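Local coordinates for protein lytic polysaccharide monooxygenase (Neurospora crassa, PDB 4QI8) that probably cleaves cellulose oxidatively, using an active-site copper ion, a reductant and an oxygen cosubstrate, as other AA9 lytic polysaccharide monooxygenases do, at residues Val98-Gln106 and Asn206-Cys214. Residues are numbered along the deposited sequence; the frame is centred on the assembly and turned at random.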
ATOM      1  N   VAL A  98       3.372 -13.412  -0.081  1.00  7.96           N
ATOM      2  CA  VAL A  98       4.668 -12.757  -0.026  1.00  8.14           C
ATOM      3  C   VAL A  98       4.629 -11.354   0.573  1.00  7.92           C
ATOM      4  O   VAL A  98       5.676 -10.767   0.827  1.00  8.61           O
ATOM      5  CB  VAL A  98       5.316 -12.695  -1.437  1.00  9.36           C
ATOM      6  CG1 VAL A  98       5.586 -14.094  -1.952  1.00  9.73           C
ATOM      7  CG2 VAL A  98       4.451 -11.914  -2.436  1.00  9.29           C
ATOM      8  N   TRP A  99       3.438 -10.807   0.785  1.00  6.59           N
ATOM      9  CA  TRP A  99       3.298  -9.419   1.211  1.00  6.69           C
ATOM     10  C   TRP A  99       3.173  -9.331   2.726  1.00  7.21           C
ATOM     11  O   TRP A  99       2.312  -9.991   3.305  1.00  9.04           O
ATOM     12  CB  TRP A  99       2.052  -8.803   0.575  1.00  6.21           C
ATOM     13  CG  TRP A  99       2.112  -8.723  -0.919  1.00  7.14           C
ATOM     14  CD1 TRP A  99       1.648  -9.646  -1.807  1.00  6.74           C
ATOM     15  CD2 TRP A  99       2.676  -7.665  -1.698  1.00  6.62           C
ATOM     16  NE1 TRP A  99       1.880  -9.227  -3.097  1.00  7.31           N
ATOM     17  CE2 TRP A  99       2.522  -8.014  -3.055  1.00  6.46           C
ATOM     18  CE3 TRP A  99       3.306  -6.460  -1.377  1.00  7.32           C
ATOM     19  CZ2 TRP A  99       2.971  -7.190  -4.092  1.00  7.16           C
ATOM     20  CZ3 TRP A  99       3.759  -5.651  -2.407  1.00  7.37           C
ATOM     21  CH2 TRP A  99       3.574  -6.011  -3.745  1.00  7.15           C
ATOM     22  N   PHE A 100       4.000  -8.497   3.351  1.00  7.00           N
ATOM     23  CA  PHE A 100       3.839  -8.221   4.774  1.00  7.08           C
ATOM     24  C   PHE A 100       3.602  -6.736   4.968  1.00  6.66           C
ATOM     25  O   PHE A 100       4.135  -5.895   4.240  1.00  7.17           O
ATOM     26  CB  PHE A 100       5.012  -8.743   5.631  1.00  7.52           C
ATOM     27  CG  PHE A 100       6.374  -8.208   5.262  1.00  8.07           C
ATOM     28  CD1 PHE A 100       7.100  -8.768   4.228  1.00  8.51           C
ATOM     29  CD2 PHE A 100       6.944  -7.174   5.986  1.00  8.19           C
ATOM     30  CE1 PHE A 100       8.356  -8.296   3.904  1.00 10.32           C
ATOM     31  CE2 PHE A 100       8.209  -6.710   5.680  1.00  9.72           C
ATOM     32  CZ  PHE A 100       8.919  -7.274   4.639  1.00  9.16           C
ATOM     33  N   LYS A 101       2.756  -6.437   5.945  1.00  7.26           N
ATOM     34  CA  LYS A 101       2.348  -5.079   6.232  1.00  7.00           C
ATOM     35  C   LYS A 101       3.392  -4.398   7.088  1.00  8.17           C
ATOM     36  O   LYS A 101       3.822  -4.954   8.096  1.00  9.29           O
ATOM     37  CB  LYS A 101       1.012  -5.099   6.962  1.00  7.99           C
ATOM     38  CG  LYS A 101       0.440  -3.727   7.267  1.00  7.80           C
ATOM     39  CD  LYS A 101      -0.834  -3.812   8.097  1.00  8.64           C
ATOM     40  CE  LYS A 101      -2.026  -4.251   7.278  1.00  7.75           C
ATOM     41  NZ  LYS A 101      -3.189  -4.543   8.164  1.00  8.17           N
ATOM     42  N   ILE A 102       3.782  -3.188   6.700  1.00  7.58           N
ATOM     43  CA  ILE A 102       4.716  -2.399   7.496  1.00  7.83           C
ATOM     44  C   ILE A 102       4.098  -1.140   8.105  1.00  8.20           C
ATOM     45  O   ILE A 102       4.738  -0.485   8.919  1.00  8.94           O
ATOM     46  CB  ILE A 102       6.018  -2.050   6.737  1.00  8.10           C
ATOM     47  CG1 ILE A 102       5.737  -1.200   5.494  1.00  8.25           C
ATOM     48  CG2 ILE A 102       6.759  -3.327   6.379  1.00  9.82           C
ATOM     49  CD1 ILE A 102       7.000  -0.655   4.865  1.00  9.97           C
ATOM     50  N   TYR A 103       2.861  -0.821   7.746  1.00  8.17           N
ATOM     51  CA  TYR A 103       2.166   0.320   8.317  1.00  8.04           C
ATOM     52  C   TYR A 103       0.680   0.186   8.045  1.00  7.16           C
ATOM     53  O   TYR A 103       0.285  -0.181   6.938  1.00  7.29           O
ATOM     54  CB  TYR A 103       2.666   1.637   7.694  1.00  9.30           C
ATOM     55  CG  TYR A 103       1.841   2.842   8.110  1.00  9.07           C
ATOM     56  CD1 TYR A 103       0.741   3.250   7.370  1.00  8.88           C
ATOM     57  CD2 TYR A 103       2.156   3.564   9.255  1.00 10.63           C
ATOM     58  CE1 TYR A 103      -0.023   4.329   7.764  1.00  8.41           C
ATOM     59  CE2 TYR A 103       1.396   4.653   9.658  1.00 11.67           C
ATOM     60  CZ  TYR A 103       0.312   5.036   8.907  1.00 10.21           C
ATOM     61  OH  TYR A 103      -0.451   6.117   9.300  1.00 11.93           O
ATOM     62  N   HIS A 104      -0.138   0.528   9.032  1.00  8.20           N
ATOM     63  CA  HIS A 104      -1.528   0.853   8.764  1.00  7.41           C
ATOM     64  C   HIS A 104      -1.995   1.984   9.658  1.00  8.43           C
ATOM     65  O   HIS A 104      -1.514   2.164  10.777  1.00  9.87           O
ATOM     66  CB  HIS A 104      -2.458  -0.376   8.789  1.00  8.05           C
ATOM     67  CG  HIS A 104      -2.615  -1.069  10.112  1.00  8.24           C
ATOM     68  ND1 HIS A 104      -3.105  -2.349  10.166  1.00  9.08           N
ATOM     69  CD2 HIS A 104      -2.422  -0.681  11.398  1.00  9.52           C
ATOM     70  CE1 HIS A 104      -3.193  -2.735  11.424  1.00  9.75           C
ATOM     71  NE2 HIS A 104      -2.779  -1.745  12.195  1.00 10.90           N
ATOM     72  N   GLU A 105      -2.937   2.750   9.130  1.00  8.17           N
ATOM     73  CA  GLU A 105      -3.434   3.945   9.794  1.00  7.89           C
ATOM     74  C   GLU A 105      -4.643   3.646  10.666  1.00  8.07           C
ATOM     75  O   GLU A 105      -5.593   3.007  10.223  1.00  8.81           O
ATOM     76  CB  GLU A 105      -3.828   4.959   8.722  1.00  7.65           C
ATOM     77  CG  GLU A 105      -4.342   6.277   9.261  1.00  8.77           C
ATOM     78  CD  GLU A 105      -4.684   7.273   8.162  1.00  8.67           C
ATOM     79  OE1 GLU A 105      -4.298   7.047   6.987  1.00  8.59           O
ATOM     80  OE2 GLU A 105      -5.340   8.291   8.487  1.00  9.73           O
ATOM     81  N   GLN A 106      -4.607   4.128  11.904  1.00  8.69           N
ATOM     82  CA  GLN A 106      -5.779   4.158  12.768  1.00 10.65           C
ATOM     83  C   GLN A 106      -6.361   5.562  12.791  1.00 10.53           C
ATOM     84  O   GLN A 106      -5.617   6.532  12.881  1.00 10.91           O
ATOM     85  CB  GLN A 106      -5.403   3.752  14.192  1.00 10.39           C
ATOM     86  CG  GLN A 106      -5.356   2.256  14.396  1.00 12.20           C
ATOM     87  CD  GLN A 106      -6.740   1.669  14.584  1.00 12.00           C
ATOM     88  OE1 GLN A 106      -7.399   1.930  15.594  1.00 15.66           O
ATOM     89  NE2 GLN A 106      -7.189   0.869  13.622  1.00 10.59           N
ATOM     90  N   ASN A 206      -8.403  -2.530  10.825  1.00  7.76           N
ATOM     91  CA  ASN A 206      -7.771  -2.482   9.510  1.00  7.24           C
ATOM     92  C   ASN A 206      -7.811  -3.853   8.860  1.00  7.73           C
ATOM     93  O   ASN A 206      -7.545  -4.857   9.517  1.00  8.19           O
ATOM     94  CB  ASN A 206      -6.306  -2.088   9.624  1.00  7.67           C
ATOM     95  CG  ASN A 206      -6.118  -0.708  10.189  1.00  7.46           C
ATOM     96  OD1 ASN A 206      -6.169  -0.514  11.404  1.00  8.52           O
ATOM     97  ND2 ASN A 206      -5.907   0.271   9.314  1.00  7.21           N
ATOM     98  N   PRO A 207      -8.069  -3.910   7.548  1.00  7.11           N
ATOM     99  CA  PRO A 207      -8.005  -5.209   6.888  1.00  7.46           C
ATOM    100  C   PRO A 207      -6.559  -5.649   6.710  1.00  7.31           C
ATOM    101  O   PRO A 207      -5.620  -4.842   6.701  1.00  7.20           O
ATOM    102  CB  PRO A 207      -8.701  -4.951   5.546  1.00  8.05           C
ATOM    103  CG  PRO A 207      -8.401  -3.532   5.264  1.00  8.39           C
ATOM    104  CD  PRO A 207      -8.425  -2.839   6.607  1.00  7.28           C
ATOM    105  N   GLY A 208      -6.398  -6.955   6.590  1.00  7.17           N
ATOM    106  CA  GLY A 208      -5.099  -7.545   6.376  1.00  6.64           C
ATOM    107  C   GLY A 208      -4.416  -7.990   7.657  1.00  7.25           C
ATOM    108  O   GLY A 208      -4.971  -7.913   8.755  1.00  8.19           O
ATOM    109  N   PRO A 209      -3.169  -8.437   7.518  1.00  7.02           N
ATOM    110  CA  PRO A 209      -2.411  -9.007   8.628  1.00  8.22           C
ATOM    111  C   PRO A 209      -1.921  -7.950   9.588  1.00  8.00           C
ATOM    112  O   PRO A 209      -2.048  -6.752   9.347  1.00  8.41           O
ATOM    113  CB  PRO A 209      -1.245  -9.691   7.920  1.00  8.31           C
ATOM    114  CG  PRO A 209      -1.032  -8.857   6.687  1.00  8.24           C
ATOM    115  CD  PRO A 209      -2.416  -8.483   6.248  1.00  8.29           C
ATOM    116  N   SER A 210      -1.363  -8.423  10.687  1.00  9.78           N
ATOM    117  CA  SER A 210      -0.734  -7.553  11.662  1.00 11.30           C
ATOM    118  C   SER A 210       0.444  -6.796  11.060  1.00 10.48           C
ATOM    119  O   SER A 210       1.076  -7.273  10.133  1.00  9.37           O
ATOM    120  CB  SER A 210      -0.238  -8.398  12.831  1.00 12.88           C
ATOM    121  OG  SER A 210      -1.295  -9.153  13.406  1.00 15.27           O
ATOM    122  N   VAL A 211       0.749  -5.622  11.609  1.00  9.73           N
ATOM    123  CA  VAL A 211       1.921  -4.856  11.196  1.00  9.29           C
ATOM    124  C   VAL A 211       3.180  -5.535  11.713  1.00  9.64           C
ATOM    125  O   VAL A 211       3.335  -5.801  12.900  1.00 10.48           O
ATOM    126  CB  VAL A 211       1.862  -3.395  11.701  1.00 10.28           C
ATOM    127  CG1 VAL A 211       3.139  -2.631  11.341  1.00 10.33           C
ATOM    128  CG2 VAL A 211       0.636  -2.676  11.127  1.00 10.64           C
ATOM    129  N   PHE A 212       4.095  -5.798  10.798  1.00  9.58           N
ATOM    130  CA  PHE A 212       5.384  -6.347  11.146  1.00  9.53           C
ATOM    131  C   PHE A 212       6.314  -5.242  11.618  1.00 10.52           C
ATOM    132  O   PHE A 212       6.463  -4.228  10.944  1.00 11.56           O
ATOM    133  CB  PHE A 212       5.997  -7.036   9.932  1.00  9.69           C
ATOM    134  CG  PHE A 212       7.418  -7.417  10.148  1.00 11.06           C
ATOM    135  CD1 PHE A 212       7.740  -8.594  10.789  1.00 11.08           C
ATOM    136  CD2 PHE A 212       8.447  -6.565   9.766  1.00 12.48           C
ATOM    137  CE1 PHE A 212       9.060  -8.929  11.030  1.00 12.16           C
ATOM    138  CE2 PHE A 212       9.764  -6.896  10.001  1.00 12.73           C
ATOM    139  CZ  PHE A 212      10.072  -8.078  10.626  1.00 13.14           C
ATOM    140  N   THR A 213       6.933  -5.453  12.779  1.00 10.89           N
ATOM    141  CA  THR A 213       7.999  -4.589  13.281  1.00 12.35           C
ATOM    142  C   THR A 213       9.173  -5.446  13.723  1.00 12.88           C
ATOM    143  O   THR A 213       9.033  -6.643  13.978  1.00 13.30           O
ATOM    144  CB  THR A 213       7.547  -3.734  14.480  1.00 12.58           C
ATOM    145  OG1 THR A 213       7.228  -4.578  15.599  1.00 14.92           O
ATOM    146  CG2 THR A 213       6.350  -2.886  14.099  1.00 16.91           C
ATOM    147  N   CYS A 214      10.332  -4.822  13.833  1.00 14.09           N
ATOM    148  CA  CYS A 214      11.527  -5.538  14.239  1.00 14.76           C
ATOM    149  C   CYS A 214      11.564  -5.797  15.742  1.00 13.47           C
ATOM    150  O   CYS A 214      12.140  -6.802  16.172  1.00 15.35           O
ATOM    151  CB  CYS A 214      12.762  -4.764  13.794  1.00 15.96           C
ATOM    152  SG  CYS A 214      12.815  -4.535  12.025  1.00 18.71           S
ATOM    153  OXT CYS A 214      11.038  -5.025  16.555  1.00 16.25           O
TER
HETATM  154  O   HOH W   1       2.259  -8.376   7.899  1.00 10.21           O
HETATM  155  O   HOH W   2       6.633  -1.546  10.616  1.00 16.11           O
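Phe-212 N donates to Lys-101 O at 2.8 Å with an N-H...O angle of 166°, the direct backbone hydrogen bond between strand 99-104 of the AA9 beta-sandwich and the irregular C-terminal segment 206-214. Two waters extend this join, one linking Lys-101 N to Ser-210 O, the other Ile-102 O to Phe-212 O. The Lys-101 chain, bent at chi3 (-75°), carries NZ into the curve of segment 206-214, where it donates to Pro-209 O (2.8 Å) in the carbonyl plane, to Pro-207 O (2.9 Å) from above the plane of that second carbonyl, and to His-104 ND1 (3.0 Å). A methionine here would probably leave both carbonyls and the imidazole nitrogen without their shared donor. The His-104 ring is sandwiched: Val-211 CG2 sits over its centre in a CH-pi contact, while the Asn-206 amide stacks on the opposite face, planes 13° apart. Further along, Phe-100 turns its edge to the face of Phe-212, centroids 5.5 Å apart. Cys-214, disulfide-bonded to Cys-130, ties down the chain end beyond. Both ends of the Asn-206 amide are gripped: ND2 gives a nearly straight bond to Glu-105 O, and OD1 accepts from Gln-106 NE2 at 2.8 Å.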